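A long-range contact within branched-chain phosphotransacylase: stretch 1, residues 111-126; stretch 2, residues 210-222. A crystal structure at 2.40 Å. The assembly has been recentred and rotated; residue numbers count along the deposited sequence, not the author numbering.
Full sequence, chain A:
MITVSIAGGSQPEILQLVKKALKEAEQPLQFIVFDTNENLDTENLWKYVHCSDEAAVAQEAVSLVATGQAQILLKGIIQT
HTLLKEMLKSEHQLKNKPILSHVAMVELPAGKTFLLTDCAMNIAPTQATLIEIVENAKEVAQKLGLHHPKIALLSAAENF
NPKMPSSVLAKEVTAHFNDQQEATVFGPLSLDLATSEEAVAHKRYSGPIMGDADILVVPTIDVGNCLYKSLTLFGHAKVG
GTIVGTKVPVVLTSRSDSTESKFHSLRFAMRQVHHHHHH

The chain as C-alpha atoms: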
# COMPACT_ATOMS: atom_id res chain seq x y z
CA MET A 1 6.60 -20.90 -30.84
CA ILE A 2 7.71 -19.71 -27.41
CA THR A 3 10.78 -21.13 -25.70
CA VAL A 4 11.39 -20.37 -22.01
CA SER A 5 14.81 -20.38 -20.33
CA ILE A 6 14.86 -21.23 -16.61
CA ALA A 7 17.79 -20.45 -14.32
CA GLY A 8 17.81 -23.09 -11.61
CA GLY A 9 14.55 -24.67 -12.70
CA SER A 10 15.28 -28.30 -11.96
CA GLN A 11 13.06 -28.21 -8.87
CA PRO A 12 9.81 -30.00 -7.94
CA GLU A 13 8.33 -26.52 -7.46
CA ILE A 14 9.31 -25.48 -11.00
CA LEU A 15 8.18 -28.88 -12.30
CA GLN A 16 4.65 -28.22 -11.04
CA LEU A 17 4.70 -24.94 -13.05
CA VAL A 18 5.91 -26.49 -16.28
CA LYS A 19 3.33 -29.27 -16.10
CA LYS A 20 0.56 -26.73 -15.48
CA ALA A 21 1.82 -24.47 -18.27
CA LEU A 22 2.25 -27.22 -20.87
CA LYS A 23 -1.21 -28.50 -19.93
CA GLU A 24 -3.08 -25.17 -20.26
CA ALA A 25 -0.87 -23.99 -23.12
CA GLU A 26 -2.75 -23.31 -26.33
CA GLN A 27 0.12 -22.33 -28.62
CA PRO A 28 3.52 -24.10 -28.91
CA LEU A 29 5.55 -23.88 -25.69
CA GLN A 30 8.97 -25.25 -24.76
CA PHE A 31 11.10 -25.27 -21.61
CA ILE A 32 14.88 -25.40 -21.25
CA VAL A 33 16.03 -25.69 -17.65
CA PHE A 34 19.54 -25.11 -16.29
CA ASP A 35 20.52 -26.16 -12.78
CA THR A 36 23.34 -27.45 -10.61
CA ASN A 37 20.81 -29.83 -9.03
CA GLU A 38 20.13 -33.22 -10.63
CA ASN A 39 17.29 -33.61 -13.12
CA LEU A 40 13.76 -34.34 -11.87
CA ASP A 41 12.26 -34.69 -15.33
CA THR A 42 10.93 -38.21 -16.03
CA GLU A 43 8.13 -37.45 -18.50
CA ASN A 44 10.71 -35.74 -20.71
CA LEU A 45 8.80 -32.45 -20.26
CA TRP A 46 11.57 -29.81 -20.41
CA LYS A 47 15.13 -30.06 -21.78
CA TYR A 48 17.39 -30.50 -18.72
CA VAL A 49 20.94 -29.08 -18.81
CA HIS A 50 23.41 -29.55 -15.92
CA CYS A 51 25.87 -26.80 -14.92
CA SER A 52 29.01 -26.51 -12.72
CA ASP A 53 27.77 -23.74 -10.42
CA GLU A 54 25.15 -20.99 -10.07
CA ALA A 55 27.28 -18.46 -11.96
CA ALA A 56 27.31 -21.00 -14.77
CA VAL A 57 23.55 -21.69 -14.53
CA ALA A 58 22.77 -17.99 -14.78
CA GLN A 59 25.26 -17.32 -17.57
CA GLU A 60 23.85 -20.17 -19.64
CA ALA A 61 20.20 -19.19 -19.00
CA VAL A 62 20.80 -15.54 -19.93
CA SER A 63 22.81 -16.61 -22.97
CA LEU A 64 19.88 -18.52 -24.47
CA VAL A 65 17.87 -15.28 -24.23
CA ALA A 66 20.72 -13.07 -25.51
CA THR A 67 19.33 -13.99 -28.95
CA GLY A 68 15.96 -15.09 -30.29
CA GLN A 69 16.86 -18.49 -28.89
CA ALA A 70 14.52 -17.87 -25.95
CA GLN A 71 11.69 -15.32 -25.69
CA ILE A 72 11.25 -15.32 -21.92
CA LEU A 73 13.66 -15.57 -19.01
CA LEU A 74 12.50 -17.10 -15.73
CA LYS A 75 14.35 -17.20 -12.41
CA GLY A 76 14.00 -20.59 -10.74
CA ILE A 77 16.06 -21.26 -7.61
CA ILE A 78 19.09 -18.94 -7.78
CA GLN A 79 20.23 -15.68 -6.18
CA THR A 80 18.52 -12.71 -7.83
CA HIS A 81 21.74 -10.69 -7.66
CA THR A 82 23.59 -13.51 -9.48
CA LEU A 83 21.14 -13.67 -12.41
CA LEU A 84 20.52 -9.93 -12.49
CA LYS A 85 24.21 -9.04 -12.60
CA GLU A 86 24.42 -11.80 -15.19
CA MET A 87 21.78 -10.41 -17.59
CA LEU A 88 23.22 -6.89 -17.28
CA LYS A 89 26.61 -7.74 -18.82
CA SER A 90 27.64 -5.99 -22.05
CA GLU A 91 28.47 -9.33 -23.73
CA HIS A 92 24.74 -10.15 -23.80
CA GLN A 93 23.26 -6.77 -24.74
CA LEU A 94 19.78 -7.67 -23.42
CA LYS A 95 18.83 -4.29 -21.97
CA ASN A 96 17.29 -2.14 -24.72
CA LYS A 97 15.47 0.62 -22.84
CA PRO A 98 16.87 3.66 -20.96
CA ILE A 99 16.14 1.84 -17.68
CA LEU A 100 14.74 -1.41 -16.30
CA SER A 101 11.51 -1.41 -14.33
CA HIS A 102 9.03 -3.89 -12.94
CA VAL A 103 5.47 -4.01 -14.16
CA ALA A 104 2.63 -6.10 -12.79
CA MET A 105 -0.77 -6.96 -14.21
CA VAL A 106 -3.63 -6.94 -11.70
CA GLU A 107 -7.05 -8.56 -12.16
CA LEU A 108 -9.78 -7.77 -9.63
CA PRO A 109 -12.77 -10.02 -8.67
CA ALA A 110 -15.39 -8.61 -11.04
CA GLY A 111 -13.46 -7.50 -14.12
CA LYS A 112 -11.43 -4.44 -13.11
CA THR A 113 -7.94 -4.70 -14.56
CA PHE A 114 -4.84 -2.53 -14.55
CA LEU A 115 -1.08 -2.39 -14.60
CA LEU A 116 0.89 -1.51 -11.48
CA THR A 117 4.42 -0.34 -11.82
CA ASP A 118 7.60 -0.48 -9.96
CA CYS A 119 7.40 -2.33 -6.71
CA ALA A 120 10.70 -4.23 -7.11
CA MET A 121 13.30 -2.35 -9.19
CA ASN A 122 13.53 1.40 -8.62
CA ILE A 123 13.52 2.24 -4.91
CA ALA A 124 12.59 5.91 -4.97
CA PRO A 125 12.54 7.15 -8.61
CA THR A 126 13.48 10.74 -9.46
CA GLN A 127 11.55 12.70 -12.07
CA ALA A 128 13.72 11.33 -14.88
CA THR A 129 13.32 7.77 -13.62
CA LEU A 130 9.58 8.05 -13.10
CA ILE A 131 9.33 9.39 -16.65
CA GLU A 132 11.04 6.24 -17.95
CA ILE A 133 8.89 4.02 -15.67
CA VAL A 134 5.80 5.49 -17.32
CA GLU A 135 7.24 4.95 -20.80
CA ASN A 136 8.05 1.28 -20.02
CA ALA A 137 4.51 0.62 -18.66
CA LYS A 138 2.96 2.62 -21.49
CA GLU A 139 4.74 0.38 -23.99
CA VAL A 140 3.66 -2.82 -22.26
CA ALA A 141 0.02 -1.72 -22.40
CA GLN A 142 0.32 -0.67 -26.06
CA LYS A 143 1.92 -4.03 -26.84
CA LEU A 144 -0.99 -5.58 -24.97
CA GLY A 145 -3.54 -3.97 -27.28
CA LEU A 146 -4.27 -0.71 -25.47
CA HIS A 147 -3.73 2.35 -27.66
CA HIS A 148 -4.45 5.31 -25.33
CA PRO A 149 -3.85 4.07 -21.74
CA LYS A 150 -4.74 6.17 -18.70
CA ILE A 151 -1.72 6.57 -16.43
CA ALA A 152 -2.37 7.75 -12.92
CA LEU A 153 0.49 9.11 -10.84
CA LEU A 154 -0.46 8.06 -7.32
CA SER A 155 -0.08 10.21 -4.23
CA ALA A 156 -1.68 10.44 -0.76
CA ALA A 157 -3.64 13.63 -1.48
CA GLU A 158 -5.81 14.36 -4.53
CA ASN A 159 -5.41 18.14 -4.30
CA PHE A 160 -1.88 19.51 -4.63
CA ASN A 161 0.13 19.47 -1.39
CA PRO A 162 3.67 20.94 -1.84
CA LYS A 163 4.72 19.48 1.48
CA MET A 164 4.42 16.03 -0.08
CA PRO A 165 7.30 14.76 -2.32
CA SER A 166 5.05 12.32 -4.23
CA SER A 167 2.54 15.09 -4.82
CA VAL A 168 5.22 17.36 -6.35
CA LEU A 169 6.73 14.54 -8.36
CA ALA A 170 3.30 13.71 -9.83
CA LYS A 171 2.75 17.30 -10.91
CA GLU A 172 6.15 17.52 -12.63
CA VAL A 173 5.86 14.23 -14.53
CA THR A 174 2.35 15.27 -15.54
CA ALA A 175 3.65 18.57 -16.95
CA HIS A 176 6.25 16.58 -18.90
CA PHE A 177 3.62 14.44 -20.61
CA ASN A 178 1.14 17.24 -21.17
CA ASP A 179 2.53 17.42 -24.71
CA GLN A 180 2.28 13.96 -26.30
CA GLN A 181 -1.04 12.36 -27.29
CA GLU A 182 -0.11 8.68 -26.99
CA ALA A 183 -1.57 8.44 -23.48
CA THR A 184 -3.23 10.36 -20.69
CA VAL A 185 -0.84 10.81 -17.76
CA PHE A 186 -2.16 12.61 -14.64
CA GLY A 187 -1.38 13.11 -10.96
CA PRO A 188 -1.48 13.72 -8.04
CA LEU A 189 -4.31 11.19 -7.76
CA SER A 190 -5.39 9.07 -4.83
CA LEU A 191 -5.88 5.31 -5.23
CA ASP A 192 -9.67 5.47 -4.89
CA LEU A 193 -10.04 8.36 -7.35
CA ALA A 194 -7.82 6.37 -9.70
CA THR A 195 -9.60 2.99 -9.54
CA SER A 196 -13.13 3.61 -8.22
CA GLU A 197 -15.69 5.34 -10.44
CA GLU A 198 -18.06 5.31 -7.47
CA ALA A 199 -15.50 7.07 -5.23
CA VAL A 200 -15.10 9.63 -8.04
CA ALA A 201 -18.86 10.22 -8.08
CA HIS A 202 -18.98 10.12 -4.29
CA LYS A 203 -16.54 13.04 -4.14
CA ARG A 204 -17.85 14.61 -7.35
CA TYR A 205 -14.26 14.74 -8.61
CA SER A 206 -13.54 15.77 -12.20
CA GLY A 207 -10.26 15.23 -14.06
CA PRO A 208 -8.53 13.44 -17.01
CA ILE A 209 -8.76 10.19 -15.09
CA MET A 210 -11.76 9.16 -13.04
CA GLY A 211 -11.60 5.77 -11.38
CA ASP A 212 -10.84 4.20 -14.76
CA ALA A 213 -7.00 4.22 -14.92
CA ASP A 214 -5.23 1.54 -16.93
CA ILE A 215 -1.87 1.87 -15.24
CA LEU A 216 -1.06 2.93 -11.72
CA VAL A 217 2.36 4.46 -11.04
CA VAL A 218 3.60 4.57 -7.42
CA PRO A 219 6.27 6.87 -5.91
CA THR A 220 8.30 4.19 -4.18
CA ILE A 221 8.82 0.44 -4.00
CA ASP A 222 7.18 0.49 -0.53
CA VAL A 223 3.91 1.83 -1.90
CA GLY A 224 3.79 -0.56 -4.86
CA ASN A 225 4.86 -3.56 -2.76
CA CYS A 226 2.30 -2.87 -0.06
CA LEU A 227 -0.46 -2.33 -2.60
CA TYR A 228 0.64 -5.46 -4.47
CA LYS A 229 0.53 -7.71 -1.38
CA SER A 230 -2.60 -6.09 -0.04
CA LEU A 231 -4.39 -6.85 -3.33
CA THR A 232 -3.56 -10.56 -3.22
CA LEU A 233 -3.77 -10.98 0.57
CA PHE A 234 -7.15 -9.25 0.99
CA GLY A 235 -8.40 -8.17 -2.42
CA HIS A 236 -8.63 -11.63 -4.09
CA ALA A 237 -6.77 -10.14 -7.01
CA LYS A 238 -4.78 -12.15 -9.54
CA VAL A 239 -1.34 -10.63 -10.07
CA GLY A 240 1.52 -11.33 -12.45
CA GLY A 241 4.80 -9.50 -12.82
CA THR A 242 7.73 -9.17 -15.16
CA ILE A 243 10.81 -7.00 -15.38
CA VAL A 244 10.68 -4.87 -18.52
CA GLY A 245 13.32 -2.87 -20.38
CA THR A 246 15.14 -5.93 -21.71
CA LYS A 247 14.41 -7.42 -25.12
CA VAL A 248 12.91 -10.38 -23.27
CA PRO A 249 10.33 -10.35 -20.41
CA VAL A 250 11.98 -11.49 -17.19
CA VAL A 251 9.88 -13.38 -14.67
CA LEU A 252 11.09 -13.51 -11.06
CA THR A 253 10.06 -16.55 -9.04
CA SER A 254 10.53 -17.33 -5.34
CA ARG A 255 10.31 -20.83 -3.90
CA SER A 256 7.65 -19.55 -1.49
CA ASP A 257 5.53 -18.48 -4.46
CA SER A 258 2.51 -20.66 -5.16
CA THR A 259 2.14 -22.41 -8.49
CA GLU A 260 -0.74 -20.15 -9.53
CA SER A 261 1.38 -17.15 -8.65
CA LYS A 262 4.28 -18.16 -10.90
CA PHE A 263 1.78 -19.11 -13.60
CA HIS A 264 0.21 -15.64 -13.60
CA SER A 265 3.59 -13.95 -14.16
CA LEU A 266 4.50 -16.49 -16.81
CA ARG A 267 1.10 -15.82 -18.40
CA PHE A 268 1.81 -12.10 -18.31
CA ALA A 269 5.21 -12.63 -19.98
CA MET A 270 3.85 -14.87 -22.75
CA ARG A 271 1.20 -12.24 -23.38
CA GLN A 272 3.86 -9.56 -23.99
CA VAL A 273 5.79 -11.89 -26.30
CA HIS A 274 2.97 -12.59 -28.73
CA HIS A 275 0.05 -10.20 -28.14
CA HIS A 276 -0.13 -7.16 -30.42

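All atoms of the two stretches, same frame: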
# COMPACT_ATOMS: atom_id res chain seq x y z
N GLY A 111 -14.21 -7.51 -12.87
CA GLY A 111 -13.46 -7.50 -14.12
C GLY A 111 -12.40 -6.42 -14.18
O GLY A 111 -11.61 -6.38 -15.13
N LYS A 112 -12.38 -5.54 -13.18
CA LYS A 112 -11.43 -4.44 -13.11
C LYS A 112 -9.99 -4.91 -13.27
O LYS A 112 -9.49 -5.75 -12.52
CB LYS A 112 -11.59 -3.71 -11.78
CG LYS A 112 -12.10 -2.28 -11.93
CD LYS A 112 -10.97 -1.33 -12.33
CE LYS A 112 -11.50 0.04 -12.74
NZ LYS A 112 -12.19 0.03 -14.07
N THR A 113 -9.31 -4.35 -14.27
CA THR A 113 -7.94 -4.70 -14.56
C THR A 113 -7.06 -3.48 -14.74
O THR A 113 -7.51 -2.43 -15.18
CB THR A 113 -7.87 -5.54 -15.83
OG1 THR A 113 -8.79 -6.63 -15.73
CG2 THR A 113 -6.47 -6.09 -16.03
N PHE A 114 -5.78 -3.63 -14.40
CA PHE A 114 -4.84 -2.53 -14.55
C PHE A 114 -3.40 -2.94 -14.28
O PHE A 114 -3.12 -3.94 -13.63
CB PHE A 114 -5.21 -1.37 -13.63
CG PHE A 114 -5.20 -1.72 -12.17
CD1 PHE A 114 -4.00 -1.89 -11.49
CD2 PHE A 114 -6.39 -1.83 -11.46
CE1 PHE A 114 -3.99 -2.17 -10.13
CE2 PHE A 114 -6.38 -2.11 -10.10
CZ PHE A 114 -5.18 -2.28 -9.43
N LEU A 115 -2.48 -2.13 -14.80
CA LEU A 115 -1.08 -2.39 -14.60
C LEU A 115 -0.61 -1.57 -13.40
O LEU A 115 -1.11 -0.47 -13.14
CB LEU A 115 -0.29 -2.03 -15.86
CG LEU A 115 -0.75 -2.68 -17.18
CD1 LEU A 115 0.24 -2.31 -18.29
CD2 LEU A 115 -0.82 -4.20 -17.04
N LEU A 116 0.31 -2.15 -12.64
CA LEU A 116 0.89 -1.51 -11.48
C LEU A 116 2.39 -1.47 -11.74
O LEU A 116 2.98 -2.48 -12.13
CB LEU A 116 0.62 -2.34 -10.22
CG LEU A 116 1.29 -1.86 -8.92
CD1 LEU A 116 0.87 -0.44 -8.58
CD2 LEU A 116 0.90 -2.81 -7.79
N THR A 117 3.01 -0.33 -11.55
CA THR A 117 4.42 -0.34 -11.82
C THR A 117 5.41 0.25 -10.87
O THR A 117 5.29 1.35 -10.31
CB THR A 117 4.75 0.18 -13.24
OG1 THR A 117 6.16 0.27 -13.37
CG2 THR A 117 4.13 1.52 -13.49
N ASP A 118 6.41 -0.61 -10.73
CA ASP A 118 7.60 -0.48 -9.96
C ASP A 118 7.58 -0.67 -8.48
O ASP A 118 7.78 0.26 -7.71
CB ASP A 118 8.34 0.78 -10.36
CG ASP A 118 9.77 0.47 -10.74
OD1 ASP A 118 10.53 1.42 -11.05
OD2 ASP A 118 10.14 -0.74 -10.71
N CYS A 119 7.40 -1.93 -8.10
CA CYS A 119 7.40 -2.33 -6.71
C CYS A 119 8.49 -3.37 -6.46
O CYS A 119 8.34 -4.23 -5.58
CB CYS A 119 6.04 -2.88 -6.34
SG CYS A 119 5.27 -3.85 -7.64
N ALA A 120 9.57 -3.30 -7.24
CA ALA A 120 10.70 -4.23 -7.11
C ALA A 120 12.05 -3.72 -7.62
O ALA A 120 13.10 -4.11 -7.09
CB ALA A 120 10.37 -5.55 -7.83
N MET A 121 12.05 -2.85 -8.63
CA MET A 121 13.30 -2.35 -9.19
C MET A 121 13.81 -1.00 -8.67
O MET A 121 14.83 -0.93 -7.99
CB MET A 121 13.20 -2.27 -10.72
CG MET A 121 13.14 -3.60 -11.47
SD MET A 121 14.63 -4.65 -11.29
CE MET A 121 15.78 -3.79 -12.35
N ASN A 122 13.11 0.07 -9.02
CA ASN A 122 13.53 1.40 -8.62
C ASN A 122 12.99 1.82 -7.25
O ASN A 122 11.81 2.08 -7.09
CB ASN A 122 13.11 2.39 -9.71
CG ASN A 122 13.68 2.00 -11.08
OD1 ASN A 122 14.84 2.30 -11.39
ND2 ASN A 122 12.89 1.29 -11.88
N ILE A 123 13.89 1.89 -6.27
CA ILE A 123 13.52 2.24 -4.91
C ILE A 123 12.72 3.51 -4.70
O ILE A 123 11.63 3.48 -4.13
CB ILE A 123 14.76 2.33 -4.02
CG1 ILE A 123 15.50 0.99 -4.04
CG2 ILE A 123 14.33 2.71 -2.57
CD1 ILE A 123 16.85 1.04 -3.34
N ALA A 124 13.26 4.63 -5.15
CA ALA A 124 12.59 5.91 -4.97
C ALA A 124 12.90 6.80 -6.16
O ALA A 124 13.59 7.81 -6.04
CB ALA A 124 13.07 6.56 -3.68
N PRO A 125 12.37 6.44 -7.34
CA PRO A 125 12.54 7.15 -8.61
C PRO A 125 12.50 8.68 -8.56
O PRO A 125 11.68 9.27 -7.86
CB PRO A 125 11.42 6.58 -9.47
CG PRO A 125 11.25 5.20 -8.94
CD PRO A 125 11.33 5.40 -7.46
N THR A 126 13.41 9.29 -9.32
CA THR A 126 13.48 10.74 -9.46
C THR A 126 12.54 11.06 -10.62
O THR A 126 11.96 10.16 -11.22
CB THR A 126 14.88 11.21 -9.90
OG1 THR A 126 15.24 10.55 -11.12
CG2 THR A 126 15.91 10.91 -8.83
N MET A 210 -10.76 9.29 -14.09
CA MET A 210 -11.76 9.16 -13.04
C MET A 210 -12.13 7.72 -12.73
O MET A 210 -13.05 7.16 -13.32
CB MET A 210 -12.98 10.00 -13.41
CG MET A 210 -12.62 11.48 -13.58
SD MET A 210 -13.98 12.60 -13.97
CE MET A 210 -14.24 12.21 -15.69
N GLY A 211 -11.38 7.14 -11.80
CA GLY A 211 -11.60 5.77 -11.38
C GLY A 211 -11.49 4.73 -12.47
O GLY A 211 -11.85 3.58 -12.23
N ASP A 212 -10.99 5.12 -13.64
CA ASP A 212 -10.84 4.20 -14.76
C ASP A 212 -9.41 4.14 -15.33
O ASP A 212 -9.25 3.98 -16.53
CB ASP A 212 -11.83 4.55 -15.88
CG ASP A 212 -11.51 5.89 -16.57
OD1 ASP A 212 -10.77 6.71 -15.98
OD2 ASP A 212 -12.01 6.12 -17.70
N ALA A 213 -8.40 4.25 -14.47
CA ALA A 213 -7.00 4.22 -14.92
C ALA A 213 -6.57 2.84 -15.39
O ALA A 213 -7.01 1.83 -14.85
CB ALA A 213 -6.09 4.68 -13.80
N ASP A 214 -5.71 2.80 -16.39
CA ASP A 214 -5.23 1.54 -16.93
C ASP A 214 -3.89 1.12 -16.33
O ASP A 214 -3.52 -0.06 -16.32
CB ASP A 214 -5.12 1.64 -18.44
CG ASP A 214 -6.44 1.94 -19.08
OD1 ASP A 214 -7.35 1.09 -18.97
OD2 ASP A 214 -6.59 3.03 -19.68
N ILE A 215 -3.16 2.11 -15.84
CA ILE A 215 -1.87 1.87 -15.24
C ILE A 215 -1.74 2.75 -14.02
O ILE A 215 -2.04 3.95 -14.05
CB ILE A 215 -0.73 2.25 -16.20
CG1 ILE A 215 -0.83 1.43 -17.48
CG2 ILE A 215 0.63 2.05 -15.50
CD1 ILE A 215 0.17 1.81 -18.53
N LEU A 216 -1.26 2.16 -12.93
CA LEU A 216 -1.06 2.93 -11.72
C LEU A 216 0.45 3.01 -11.55
O LEU A 216 1.15 2.03 -11.73
CB LEU A 216 -1.69 2.21 -10.53
CG LEU A 216 -3.19 1.87 -10.56
CD1 LEU A 216 -3.58 1.13 -9.28
CD2 LEU A 216 -4.01 3.15 -10.70
N VAL A 217 0.94 4.21 -11.26
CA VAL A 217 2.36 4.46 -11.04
C VAL A 217 2.56 4.99 -9.61
O VAL A 217 2.05 6.05 -9.23
CB VAL A 217 2.92 5.51 -12.05
CG1 VAL A 217 4.42 5.69 -11.85
CG2 VAL A 217 2.63 5.07 -13.46
N VAL A 218 3.31 4.22 -8.81
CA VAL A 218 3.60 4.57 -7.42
C VAL A 218 4.88 5.38 -7.30
O VAL A 218 5.69 5.40 -8.21
CB VAL A 218 3.73 3.31 -6.55
CG1 VAL A 218 2.41 2.54 -6.55
CG2 VAL A 218 4.86 2.45 -7.08
N PRO A 219 5.08 6.05 -6.15
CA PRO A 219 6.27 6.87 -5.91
C PRO A 219 7.49 6.06 -5.47
O PRO A 219 8.62 6.39 -5.81
CB PRO A 219 5.84 7.80 -4.77
CG PRO A 219 4.36 7.68 -4.69
CD PRO A 219 4.08 6.26 -5.09
N THR A 220 7.23 5.00 -4.72
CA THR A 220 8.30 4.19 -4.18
C THR A 220 7.97 2.70 -4.15
O THR A 220 6.80 2.31 -4.19
CB THR A 220 8.63 4.64 -2.74
OG1 THR A 220 7.52 4.34 -1.88
CG2 THR A 220 8.88 6.14 -2.70
N ILE A 221 9.01 1.88 -4.06
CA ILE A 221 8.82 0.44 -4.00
C ILE A 221 7.90 0.08 -2.81
O ILE A 221 7.08 -0.82 -2.93
CB ILE A 221 10.21 -0.31 -3.93
CG1 ILE A 221 10.84 -0.34 -5.32
CG2 ILE A 221 10.03 -1.75 -3.45
CD1 ILE A 221 12.14 -1.11 -5.39
N ASP A 222 8.03 0.78 -1.69
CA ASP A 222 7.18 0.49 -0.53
C ASP A 222 5.69 0.60 -0.84
O ASP A 222 4.90 -0.27 -0.46
CB ASP A 222 7.53 1.42 0.64
CG ASP A 222 8.88 1.09 1.25
OD1 ASP A 222 9.08 -0.05 1.72
OD2 ASP A 222 9.77 1.97 1.26
O HOH W 1 -9.66 0.10 -15.92
O HOH W 2 -6.63 -1.52 -18.35
O HOH W 3 7.56 3.66 -9.12
O HOH W 4 10.96 2.73 -1.21
O HOH W 5 10.06 9.09 -5.84

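Four backbone hydrogen bonds join the two stretches, three along the paired strands and one beyond them. Strand 113-117 runs parallel to strand 215-217, their axes inclined by 25°, with Leu115, Leu116 and Thr117 in register with Ile215, Leu216 and Val217. Leu115 is bonded through both its N and its O: its N donates to Asp214 O at 2.8 Å, and its O accepts from Leu216 N at 2.6 Å, both nearly linear. The third bond of the ladder, from Thr117 N to Leu216 O, is longer at 3.0 Å and more bent, with an angle of 146° at the hydrogen. This loosening accompanies a gradual divergence of the strands, since the CA-CA separation grows from 4.4 Å at Leu115-Ile215 to 5.3 Å at Thr117-Val217. CA-H...O contacts supplement the ladder: Ile215 CA lies 3.2 Å from Leu115 O, and Leu116 CA lies 3.6 Å from Leu216 O.

Beyond the strands, a fourth backbone hydrogen bond joins the loop of the first stretch to the start of a helix in the second. Ile221 N donates to Ile123 O at 3.1 Å, and Thr220 CA approaches the same oxygen at 3.4 Å. Thr220 occupies the N-cap position, so the bonded amide belongs to the first turn of the helix, where backbone NH groups lack partners from a preceding turn.

Apolar packing follows the alternation of the strands. On one face of the sheet, Leu115 CB meets Ile215 CG1 at 3.9 Å, and Thr117 CG2 meets Val217 CG2, also at 3.9 Å. On the other face, Leu116 CD1 reaches Leu216 CB at 4.2 Å and Val218 CG1 at 3.9 Å. Leu216 also packs against Phe114: its CD1 sits over one face of the ring, 3.8 Å from the ring centroid and 27° off the normal, a CH-pi contact in which Leu216 CD1 comes within 3.4 Å of Phe114 CE1.

Ile221 has the largest area covered by the opposing stretch, 131 Å², because the 119-123 loop wraps around its side chain. Its CG2 lies 3.7 Å from Cys119 O, its CD1 3.4 Å from Ala120 C, and its CG1 3.2 Å from Asn122 O; Ile123 CG1 adds an apolar contact with Ile221 CD1 at 4.2 Å. Asn122 ND2 donates a short 2.5 Å hydrogen bond to Asp118 OD1, which links the loop to the residue just before it.

Water supplements the direct hydrogen bonds at both ends of the contact. Near the start of the strands, one water accepts from Lys112 NZ at 3.1 Å and donates weakly to Thr113 O and Ala213 O, while a second donates to Asp214 OD1 at 2.8 Å and weakly to Thr113 O. At the far end, a water donates to Ile123 O at 3.1 Å and Asp222 OD2 at 2.8 Å, and another links Pro125 O, at 2.6 Å, to Pro219 O, at 3.1 Å.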